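Local coordinates for DNA topoisomerase I-like protein (Leishmania donovani, PDB 2B9S) that forms the small subunit of a heterodimeric type I DNA topoisomerase, an enzyme that probably relaxes DNA by nicking and resealing one strand, at residues 26-31 against 41-46. Sequence-based numbering, arbitrary orientation.
Sequences RIICSW and KIFSAT. With nucleotides of chain C.
I28 and C29 on helix 25-34 meet I42 and F43 in the loop leading to helix 45-50, a helix-against-loop contact in the small C-terminal topoisomerase domain. The contact is apolar, with no hydrogen bond between the two segments, and it is largely buried. I28 does most of the work. A chi1 of -71° puts its CG1 beside the backbone N and leaves CG2 anti to it, where CG2 is shared by two partners: it lies 3.7 Å from I42 CG2 and equally close to F43 CZ. The other branch of I28 follows the same ring, its CD1 reaching F43 CZ and CE2, so that both arms of the isoleucine touch the far end of the phenyl group, CG2 meeting it obliquely. One turn further along the helix, W31 offers the rim of its indole, where I42 CD1 lies near the ring plane, 4.1 Å from W31 CZ3. The indole also stacks on F398 of the large subunit, whose L394 packs against I28 and F416 against I42, and the contact is thereby built into the heterodimer interface.

A sulfur-aromatic contact adds to this packing: C29 SG approaches the F43 ring at its edge, 5.3 Å from the centroid and 75° off the normal.

Polar contacts face the DNA. The hydroxyls of S44, the N-cap residue of helix 45-50, and T46 both face the phosphate of DT9 of chain C. S44 OG is modelled too near OP2 of DT9 for its distance to be trusted, whereas T46 OG1 donates a weak 3.3 Å hydrogen bond to OP1 of DT9.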
loop_
_atom_site.group_PDB
_atom_site.type_symbol
_atom_site.label_atom_id
_atom_site.label_comp_id
_atom_site.label_asym_id
_atom_site.label_seq_id
_atom_site.Cartn_x
_atom_site.Cartn_y
_atom_site.Cartn_z
ATOM N N ARG E 26 2.948 -17.999 -11.520
ATOM C CA ARG E 26 3.032 -19.288 -12.197
ATOM C C ARG E 26 2.093 -19.363 -13.406
ATOM O O ARG E 26 2.331 -20.145 -14.330
ATOM C CB ARG E 26 2.716 -20.427 -11.219
ATOM C CG ARG E 26 3.680 -20.547 -10.067
ATOM C CD ARG E 26 3.234 -21.552 -9.019
ATOM N NE ARG E 26 2.065 -21.097 -8.268
ATOM C CZ ARG E 26 1.612 -21.659 -7.145
ATOM N NH1 ARG E 26 2.242 -22.691 -6.616
ATOM N NH2 ARG E 26 0.536 -21.179 -6.536
ATOM N N ILE E 27 1.018 -18.575 -13.395
ATOM C CA ILE E 27 0.128 -18.478 -14.563
ATOM C C ILE E 27 0.868 -17.784 -15.716
ATOM O O ILE E 27 0.888 -18.280 -16.839
ATOM C CB ILE E 27 -1.206 -17.739 -14.241
ATOM C CG1 ILE E 27 -1.966 -18.432 -13.100
ATOM C CG2 ILE E 27 -2.080 -17.599 -15.502
ATOM C CD1 ILE E 27 -3.208 -17.684 -12.649
ATOM N N ILE E 28 1.496 -16.647 -15.415
ATOM C CA ILE E 28 2.300 -15.902 -16.373
ATOM C C ILE E 28 3.504 -16.713 -16.894
ATOM O O ILE E 28 3.711 -16.817 -18.108
ATOM C CB ILE E 28 2.740 -14.546 -15.767
ATOM C CG1 ILE E 28 1.527 -13.620 -15.667
ATOM C CG2 ILE E 28 3.832 -13.886 -16.593
ATOM C CD1 ILE E 28 1.734 -12.423 -14.781
ATOM N N CYS E 29 4.278 -17.286 -15.975
ATOM C CA CYS E 29 5.437 -18.116 -16.325
ATOM C C CYS E 29 5.131 -19.353 -17.195
ATOM O O CYS E 29 5.866 -19.600 -18.150
ATOM C CB CYS E 29 6.227 -18.490 -15.071
ATOM S SG CYS E 29 7.031 -17.048 -14.319
ATOM N N SER E 30 4.069 -20.105 -16.876
ATOM C CA SER E 30 3.583 -21.220 -17.732
ATOM C C SER E 30 3.298 -20.829 -19.172
ATOM O O SER E 30 3.753 -21.492 -20.115
ATOM C CB SER E 30 2.295 -21.831 -17.188
ATOM O OG SER E 30 2.502 -23.147 -16.732
ATOM N N TRP E 31 2.519 -19.760 -19.326
ATOM C CA TRP E 31 2.075 -19.312 -20.627
ATOM C C TRP E 31 3.252 -18.756 -21.428
ATOM O O TRP E 31 3.327 -18.956 -22.643
ATOM C CB TRP E 31 0.927 -18.302 -20.472
ATOM C CG TRP E 31 0.497 -17.630 -21.746
ATOM C CD1 TRP E 31 -0.562 -17.975 -22.549
ATOM C CD2 TRP E 31 1.101 -16.480 -22.353
ATOM N NE1 TRP E 31 -0.641 -17.114 -23.624
ATOM C CE2 TRP E 31 0.365 -16.190 -23.527
ATOM C CE3 TRP E 31 2.198 -15.672 -22.023
ATOM C CZ2 TRP E 31 0.684 -15.127 -24.362
ATOM C CZ3 TRP E 31 2.525 -14.618 -22.867
ATOM C CH2 TRP E 31 1.770 -14.355 -24.026
ATOM N N LYS E 41 10.256 -9.702 -20.936
ATOM C CA LYS E 41 9.362 -8.739 -21.602
ATOM C C LYS E 41 8.013 -8.573 -20.860
ATOM O O LYS E 41 7.113 -7.844 -21.315
ATOM C CB LYS E 41 9.151 -9.132 -23.084
ATOM N N ILE E 42 7.897 -9.255 -19.716
ATOM C CA ILE E 42 6.705 -9.218 -18.858
ATOM C C ILE E 42 7.081 -8.844 -17.407
ATOM O O ILE E 42 6.485 -7.929 -16.828
ATOM C CB ILE E 42 5.929 -10.558 -18.918
ATOM C CG1 ILE E 42 5.322 -10.761 -20.315
ATOM C CG2 ILE E 42 4.836 -10.604 -17.854
ATOM C CD1 ILE E 42 5.077 -12.217 -20.680
ATOM N N PHE E 43 8.066 -9.547 -16.837
ATOM C CA PHE E 43 8.630 -9.207 -15.530
ATOM C C PHE E 43 9.981 -8.546 -15.697
ATOM O O PHE E 43 10.864 -9.091 -16.361
ATOM C CB PHE E 43 8.811 -10.439 -14.644
ATOM C CG PHE E 43 7.525 -11.141 -14.262
ATOM C CD1 PHE E 43 7.535 -12.496 -13.969
ATOM C CD2 PHE E 43 6.315 -10.445 -14.158
ATOM C CE1 PHE E 43 6.368 -13.148 -13.591
ATOM C CE2 PHE E 43 5.138 -11.097 -13.787
ATOM C CZ PHE E 43 5.165 -12.442 -13.508
ATOM N N SER E 44 10.142 -7.368 -15.097
ATOM C CA SER E 44 11.443 -6.723 -15.002
ATOM C C SER E 44 12.386 -7.583 -14.157
ATOM O O SER E 44 11.959 -8.565 -13.548
ATOM C CB SER E 44 11.306 -5.330 -14.390
ATOM O OG SER E 44 11.071 -5.408 -12.990
ATOM N N ALA E 45 13.665 -7.216 -14.141
ATOM C CA ALA E 45 14.688 -7.862 -13.311
ATOM C C ALA E 45 14.276 -8.019 -11.841
ATOM O O ALA E 45 14.462 -9.074 -11.246
ATOM C CB ALA E 45 15.971 -7.066 -13.389
ATOM N N THR E 46 13.740 -6.946 -11.268
ATOM C CA THR E 46 13.344 -6.897 -9.861
ATOM C C THR E 46 12.139 -7.797 -9.547
ATOM O O THR E 46 12.143 -8.482 -8.534
ATOM C CB THR E 46 13.122 -5.431 -9.403
ATOM O OG1 THR E 46 14.395 -4.830 -9.143
ATOM C CG2 THR E 46 12.305 -5.354 -8.149
ATOM P P DT C 9 13.333 -2.867 -12.053
ATOM O OP1 DT C 9 14.574 -3.655 -12.267
ATOM O OP2 DT C 9 12.053 -3.581 -11.805
ATOM O "O5'" DT C 9 13.597 -1.822 -10.860
ATOM C "C5'" DT C 9 14.340 -0.624 -11.081
ATOM C "C4'" DT C 9 14.151 0.372 -9.948
ATOM O "O4'" DT C 9 12.987 1.195 -10.214
ATOM C "C3'" DT C 9 13.943 -0.220 -8.553
ATOM O "O3'" DT C 9 14.995 0.282 -7.694
ATOM C "C2'" DT C 9 12.495 0.161 -8.167
ATOM C "C1'" DT C 9 12.213 1.373 -9.035
ATOM N N1 DT C 9 10.782 1.637 -9.443
ATOM C C2 DT C 9 10.263 2.910 -9.239
ATOM O O2 DT C 9 10.893 3.842 -8.741
ATOM N N3 DT C 9 8.964 3.066 -9.659
ATOM C C4 DT C 9 8.162 2.102 -10.246
ATOM O O4 DT C 9 7.020 2.359 -10.585
ATOM C C5 DT C 9 8.747 0.787 -10.427
ATOM C C6 DT C 9 10.015 0.622 -10.024
#